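Local coordinates for protein putative esterase/lipase/thioesterase (Silicibacter sp., PDB 2PBL) that probably hydrolyses ester or thioester bonds, as an alpha/beta-hydrolase-fold enzyme whose natural substrate is not established, at residues A[207-212]-A[225-230]; A[141-146]-A[163-168]. All coordinates share one frame; numbering follows the deposited sequence.

Contact 1. Residues A[207-212]-A[225-230]; sequences VTVWVG and WLVEAW
Val207 sets both of its methyls against one rim bond of the Trp230 indole: CG1 lies 3.8 Å from CE3 of Trp230, near the ring plane, and CG2 lies 3.9 Å from the same CE3, with CZ3 of the ring equally near. The two side chains meet at about a right angle. The indole has further partners. Leu226 CD1, one helical turn earlier, sits 3.4 Å above the Trp230 ring plane, over its centre. Trp230 NE1 bonds to the carbonyl O of Pro196, and Arg202 makes a cation-pi contact with the ring. Cut back to alanine, Val207 would lose both methyls, and the CE3-CZ3 rim of Trp230 would probably face a gap on the strand side.

Two residues along the strand, Val209 reaches between Leu226 and Val227. Its CG2, anti to its own carbonyl carbon, lies 3.9 Å from Leu226 CD2, while Val209 CB comes to 3.6 Å from Val227 CG2. No hydrogen bond spans the interface, which is wholly apolar. The strand and helix segments run nearly antiparallel, at 164°, their axes 8.8 Å apart. This is the strand-to-helix half of a beta-alpha-beta crossover, strand 206-212, helix 217-230 and strand 233-237, within the alpha/beta hydrolase fold.

Contact 2. Residues A[141-146]-A[163-168]; sequences HLVARM and VVPISP
The His141 imidazole carries Arg145 CG on one face, 3.6 Å above the ring plane and displaced toward the rim, while the backbone N of His141 meets Pro168 CB at 4.2 Å across the contact. The CB of His141 leaves the backbone on the side away from 163-168, and the imidazole finds its partners beyond. His141 NE2 bonds to the carbonyl O of Glu194, and Trp74 packs edge-to-face with the imidazole. Arg145 is held by salt bridges to Glu194 and Asp148, so Glu194 serves both residues, one through its backbone and the other through its carboxylate.

Val143 carries the packing onto the strand. One branch does the work: CG2, placed between its own backbone N and carbonyl carbon, lies 4.0 Å from Val163 CG1 and 4.2 Å from Pro165 CA. The Val143 and Val163 side chains lie alongside, running opposite ways. Val163 CG1 also lies 3.9 Å from the carbonyl O of Val143. That oxygen also accepts a bond from Met146 N (3.2 Å). The order of contacts runs in opposite senses along the two segments: Val163 and Pro165 meet Val143, and Pro168, later in the chain, meets His141, earlier in the helix.

All the touching residues are buried and no hydrogen bond joins the segments. Val143 also touches Val69 and residues of what appears to be the GxSxG nucleophile elbow, while Ser167 OG bonds to Glu215, the probable triad acid. The arrangement, with the helix after the probable nucleophile elbow lying against the neighbouring strand of the central sheet, is characteristic of alpha/beta hydrolases.

From the N terminus, contact 2 comes first: residues 141-146, on the helix that follows strand 131-136, are joined to 163-168 by a connection of 16 residues that includes helix 154-157 and the start of strand 160-166. Contact 1 opens only after that loop is closed and has 12 residues between its segments, from strand 206-212 to its following helix. The two are therefore in series, neither nested nor crossing. They meet through neighbouring parallel strands, with probable hydrogen bonds from Thr208 N to Val163 O (3.0 Å) and from Ser167 N to Trp210 O (2.7 Å). Helices 138-145 and 217-230 cover the same side of the sheet, whereas helix 255-261 packs on the alternate side chains, including Val164 and Trp210.

Contact 1. Residues A[207-212]-A[225-230]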
loop_
_atom_site.group_PDB
_atom_site.type_symbol
_atom_site.label_atom_id
_atom_site.label_comp_id
_atom_site.label_asym_id
_atom_site.label_seq_id
_atom_site.Cartn_x
_atom_site.Cartn_y
_atom_site.Cartn_z
ATOM N N VAL A 207 13.833 -1.442 3.386
ATOM C CA VAL A 207 12.906 -1.095 2.351
ATOM C C VAL A 207 13.268 -1.897 1.088
ATOM O O VAL A 207 14.396 -1.880 0.646
ATOM C CB VAL A 207 12.990 0.426 1.981
ATOM C CG1 VAL A 207 11.953 0.743 0.838
ATOM C CG2 VAL A 207 12.730 1.295 3.178
ATOM N N THR A 208 12.265 -2.545 0.506
ATOM C CA THR A 208 12.446 -3.339 -0.711
ATOM C C THR A 208 11.350 -2.895 -1.684
ATOM O O THR A 208 10.175 -3.052 -1.393
ATOM C CB THR A 208 12.352 -4.854 -0.442
ATOM O OG1 THR A 208 13.318 -5.256 0.551
ATOM C CG2 THR A 208 12.630 -5.642 -1.741
ATOM N N VAL A 209 11.754 -2.321 -2.807
ATOM C CA VAL A 209 10.823 -1.890 -3.838
ATOM C C VAL A 209 10.579 -3.085 -4.750
ATOM O O VAL A 209 11.489 -3.682 -5.324
ATOM C CB VAL A 209 11.323 -0.670 -4.601
ATOM C CG1 VAL A 209 10.240 -0.178 -5.584
ATOM C CG2 VAL A 209 11.710 0.416 -3.629
ATOM N N TRP A 210 9.316 -3.448 -4.838
ATOM C CA TRP A 210 8.896 -4.644 -5.551
ATOM C C TRP A 210 8.045 -4.189 -6.718
ATOM O O TRP A 210 7.032 -3.552 -6.545
ATOM C CB TRP A 210 8.114 -5.525 -4.569
ATOM C CG TRP A 210 7.814 -6.864 -5.053
ATOM C CD1 TRP A 210 6.913 -7.200 -6.032
ATOM C CD2 TRP A 210 8.440 -8.075 -4.645
ATOM N NE1 TRP A 210 6.933 -8.549 -6.228
ATOM C CE2 TRP A 210 7.872 -9.111 -5.404
ATOM C CE3 TRP A 210 9.434 -8.387 -3.701
ATOM C CZ2 TRP A 210 8.236 -10.461 -5.234
ATOM C CZ3 TRP A 210 9.810 -9.714 -3.549
ATOM C CH2 TRP A 210 9.194 -10.739 -4.298
ATOM N N VAL A 211 8.434 -4.552 -7.926
ATOM C CA VAL A 211 7.673 -4.114 -9.096
ATOM C C VAL A 211 7.578 -5.215 -10.135
ATOM O O VAL A 211 8.471 -6.020 -10.251
ATOM C CB VAL A 211 8.314 -2.838 -9.676
ATOM C CG1 VAL A 211 9.707 -3.095 -10.240
ATOM C CG2 VAL A 211 7.417 -2.203 -10.719
ATOM N N GLY A 212 6.489 -5.252 -10.886
ATOM C CA GLY A 212 6.329 -6.293 -11.888
ATOM C C GLY A 212 7.118 -6.036 -13.155
ATOM O O GLY A 212 7.131 -4.922 -13.686
ATOM N N TRP A 225 13.417 4.977 -9.294
ATOM C CA TRP A 225 13.619 6.265 -8.656
ATOM C C TRP A 225 13.672 6.153 -7.135
ATOM O O TRP A 225 14.558 6.787 -6.512
ATOM C CB TRP A 225 12.616 7.318 -9.060
ATOM C CG TRP A 225 12.774 7.750 -10.482
ATOM C CD1 TRP A 225 13.937 7.822 -11.210
ATOM C CD2 TRP A 225 11.732 8.202 -11.344
ATOM N NE1 TRP A 225 13.660 8.262 -12.483
ATOM C CE2 TRP A 225 12.318 8.496 -12.594
ATOM C CE3 TRP A 225 10.365 8.373 -11.189
ATOM C CZ2 TRP A 225 11.567 8.972 -13.679
ATOM C CZ3 TRP A 225 9.610 8.848 -12.266
ATOM C CH2 TRP A 225 10.224 9.127 -13.504
ATOM N N LEU A 226 12.773 5.336 -6.564
ATOM C CA LEU A 226 12.728 5.134 -5.102
ATOM C C LEU A 226 13.981 4.375 -4.639
ATOM O O LEU A 226 14.647 4.730 -3.638
ATOM C CB LEU A 226 11.428 4.401 -4.672
ATOM C CG LEU A 226 11.232 4.370 -3.138
ATOM C CD1 LEU A 226 11.355 5.740 -2.501
ATOM C CD2 LEU A 226 9.934 3.702 -2.694
ATOM N N VAL A 227 14.316 3.331 -5.391
ATOM C CA VAL A 227 15.499 2.535 -5.132
ATOM C C VAL A 227 16.747 3.430 -5.110
ATOM O O VAL A 227 17.567 3.365 -4.165
ATOM C CB VAL A 227 15.627 1.364 -6.144
ATOM C CG1 VAL A 227 16.965 0.701 -5.984
ATOM C CG2 VAL A 227 14.508 0.385 -5.985
ATOM N N GLU A 228 16.885 4.299 -6.127
ATOM C CA GLU A 228 18.011 5.221 -6.184
ATOM C C GLU A 228 18.084 6.223 -5.038
ATOM O O GLU A 228 19.151 6.414 -4.445
ATOM C CB GLU A 228 17.982 6.029 -7.474
ATOM C CG GLU A 228 18.421 5.244 -8.684
ATOM C CD GLU A 228 18.309 6.024 -9.989
ATOM O OE1 GLU A 228 17.622 7.090 -10.049
ATOM O OE2 GLU A 228 18.911 5.520 -10.954
ATOM N N ALA A 229 16.965 6.884 -4.767
ATOM C CA ALA A 229 16.905 7.917 -3.721
ATOM C C ALA A 229 17.242 7.380 -2.327
ATOM O O ALA A 229 17.930 8.020 -1.567
ATOM C CB ALA A 229 15.549 8.530 -3.701
ATOM N N TRP A 230 16.781 6.178 -2.025
ATOM C CA TRP A 230 16.906 5.603 -0.667
ATOM C C TRP A 230 17.909 4.470 -0.547
ATOM O O TRP A 230 18.047 3.837 0.531
ATOM C CB TRP A 230 15.521 5.046 -0.301
ATOM C CG TRP A 230 14.389 6.037 -0.018
ATOM C CD1 TRP A 230 14.332 7.377 -0.307
ATOM C CD2 TRP A 230 13.102 5.695 0.539
ATOM N NE1 TRP A 230 13.130 7.895 0.119
ATOM C CE2 TRP A 230 12.363 6.877 0.643
ATOM C CE3 TRP A 230 12.548 4.499 1.047
ATOM C CZ2 TRP A 230 11.080 6.900 1.140
ATOM C CZ3 TRP A 230 11.246 4.543 1.590
ATOM C CH2 TRP A 230 10.541 5.737 1.631
#

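Contact 2. Residues A[141-146]-A[163-168]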
loop_
_atom_site.group_PDB
_atom_site.type_symbol
_atom_site.label_atom_id
_atom_site.label_comp_id
_atom_site.label_asym_id
_atom_site.label_seq_id
_atom_site.Cartn_x
_atom_site.Cartn_y
_atom_site.Cartn_z
ATOM N N HIS A 141 2.937 4.234 -2.339
ATOM C CA HIS A 141 3.258 5.610 -1.993
ATOM C C HIS A 141 2.977 5.861 -0.517
ATOM O O HIS A 141 3.833 6.371 0.247
ATOM C CB HIS A 141 2.453 6.563 -2.852
ATOM C CG HIS A 141 2.386 7.945 -2.284
ATOM N ND1 HIS A 141 1.412 8.311 -1.390
ATOM C CD2 HIS A 141 3.192 9.020 -2.445
ATOM C CE1 HIS A 141 1.634 9.553 -1.000
ATOM N NE2 HIS A 141 2.701 10.016 -1.637
ATOM N N LEU A 142 1.808 5.454 -0.077
ATOM C CA LEU A 142 1.391 5.736 1.300
ATOM C C LEU A 142 2.248 5.003 2.355
ATOM O O LEU A 142 2.592 5.559 3.403
ATOM C CB LEU A 142 -0.082 5.392 1.448
ATOM C CG LEU A 142 -1.065 6.270 0.646
ATOM C CD1 LEU A 142 -2.435 5.594 0.536
ATOM C CD2 LEU A 142 -1.128 7.708 1.284
ATOM N N VAL A 143 2.637 3.757 2.088
ATOM C CA VAL A 143 3.501 3.085 3.065
ATOM C C VAL A 143 4.905 3.697 3.081
ATOM O O VAL A 143 5.514 3.766 4.130
ATOM C CB VAL A 143 3.533 1.529 2.971
ATOM C CG1 VAL A 143 2.173 0.940 3.337
ATOM C CG2 VAL A 143 4.056 1.035 1.624
ATOM N N ALA A 144 5.392 4.203 1.941
ATOM C CA ALA A 144 6.684 4.875 1.881
ATOM C C ALA A 144 6.712 6.172 2.752
ATOM O O ALA A 144 7.660 6.404 3.476
ATOM C CB ALA A 144 7.034 5.185 0.476
ATOM N N ARG A 145 5.632 6.910 2.745
ATOM C CA ARG A 145 5.475 8.129 3.553
ATOM C C ARG A 145 5.474 7.861 5.048
ATOM O O ARG A 145 5.661 8.792 5.855
ATOM C CB ARG A 145 4.145 8.790 3.197
ATOM C CG ARG A 145 3.986 9.188 1.762
ATOM C CD ARG A 145 4.908 10.334 1.439
ATOM N NE ARG A 145 4.416 11.546 2.134
ATOM C CZ ARG A 145 5.038 12.269 3.076
ATOM N NH1 ARG A 145 6.248 11.997 3.549
ATOM N NH2 ARG A 145 4.381 13.307 3.574
HETATM N N MSE A 146 5.161 6.613 5.445
HETATM C CA MSE A 146 5.136 6.244 6.866
HETATM C C MSE A 146 6.511 6.223 7.496
HETATM O O MSE A 146 6.617 6.187 8.721
HETATM C CB MSE A 146 4.466 4.904 7.052
HETATM C CG MSE A 146 2.979 4.849 6.665
HETATM SE SE MSE A 146 1.968 6.227 7.595
HETATM C CE MSE A 146 1.917 7.634 6.080
ATOM N N VAL A 163 9.604 -2.259 5.096
ATOM C CA VAL A 163 8.638 -1.548 4.264
ATOM C C VAL A 163 8.838 -2.041 2.832
ATOM O O VAL A 163 9.944 -1.899 2.271
ATOM C CB VAL A 163 8.739 -0.003 4.318
ATOM C CG1 VAL A 163 7.652 0.575 3.425
ATOM C CG2 VAL A 163 8.556 0.490 5.727
ATOM N N VAL A 164 7.748 -2.567 2.252
ATOM C CA VAL A 164 7.732 -3.150 0.888
ATOM C C VAL A 164 6.646 -2.496 0.046
ATOM O O VAL A 164 5.497 -2.976 -0.004
ATOM C CB VAL A 164 7.552 -4.699 0.888
ATOM C CG1 VAL A 164 7.674 -5.268 -0.544
ATOM C CG2 VAL A 164 8.575 -5.340 1.794
ATOM N N PRO A 165 6.996 -1.385 -0.629
ATOM C CA PRO A 165 6.083 -0.704 -1.563
ATOM C C PRO A 165 6.085 -1.467 -2.856
ATOM O O PRO A 165 7.157 -1.717 -3.427
ATOM C CB PRO A 165 6.785 0.643 -1.799
ATOM C CG PRO A 165 7.799 0.759 -0.717
ATOM C CD PRO A 165 8.256 -0.608 -0.505
ATOM N N ILE A 166 4.905 -1.939 -3.242
ATOM C CA ILE A 166 4.750 -2.767 -4.385
ATOM C C ILE A 166 4.259 -1.842 -5.505
ATOM O O ILE A 166 3.170 -1.256 -5.410
ATOM C CB ILE A 166 3.724 -3.866 -4.104
ATOM C CG1 ILE A 166 4.130 -4.701 -2.861
ATOM C CG2 ILE A 166 3.574 -4.710 -5.337
ATOM C CD1 ILE A 166 2.925 -5.619 -2.284
ATOM N N SER A 167 5.071 -1.687 -6.546
ATOM C CA SER A 167 4.720 -0.839 -7.676
ATOM C C SER A 167 4.323 0.558 -7.187
ATOM O O SER A 167 3.263 1.087 -7.541
ATOM C CB SER A 167 3.589 -1.494 -8.450
ATOM O OG SER A 167 3.872 -2.886 -8.650
ATOM N N PRO A 168 5.216 1.199 -6.397
ATOM C CA PRO A 168 4.873 2.494 -5.839
ATOM C C PRO A 168 4.930 3.715 -6.793
ATOM O O PRO A 168 5.613 3.721 -7.835
ATOM C CB PRO A 168 5.980 2.706 -4.800
ATOM C CG PRO A 168 7.183 2.009 -5.448
ATOM C CD PRO A 168 6.552 0.738 -5.966
#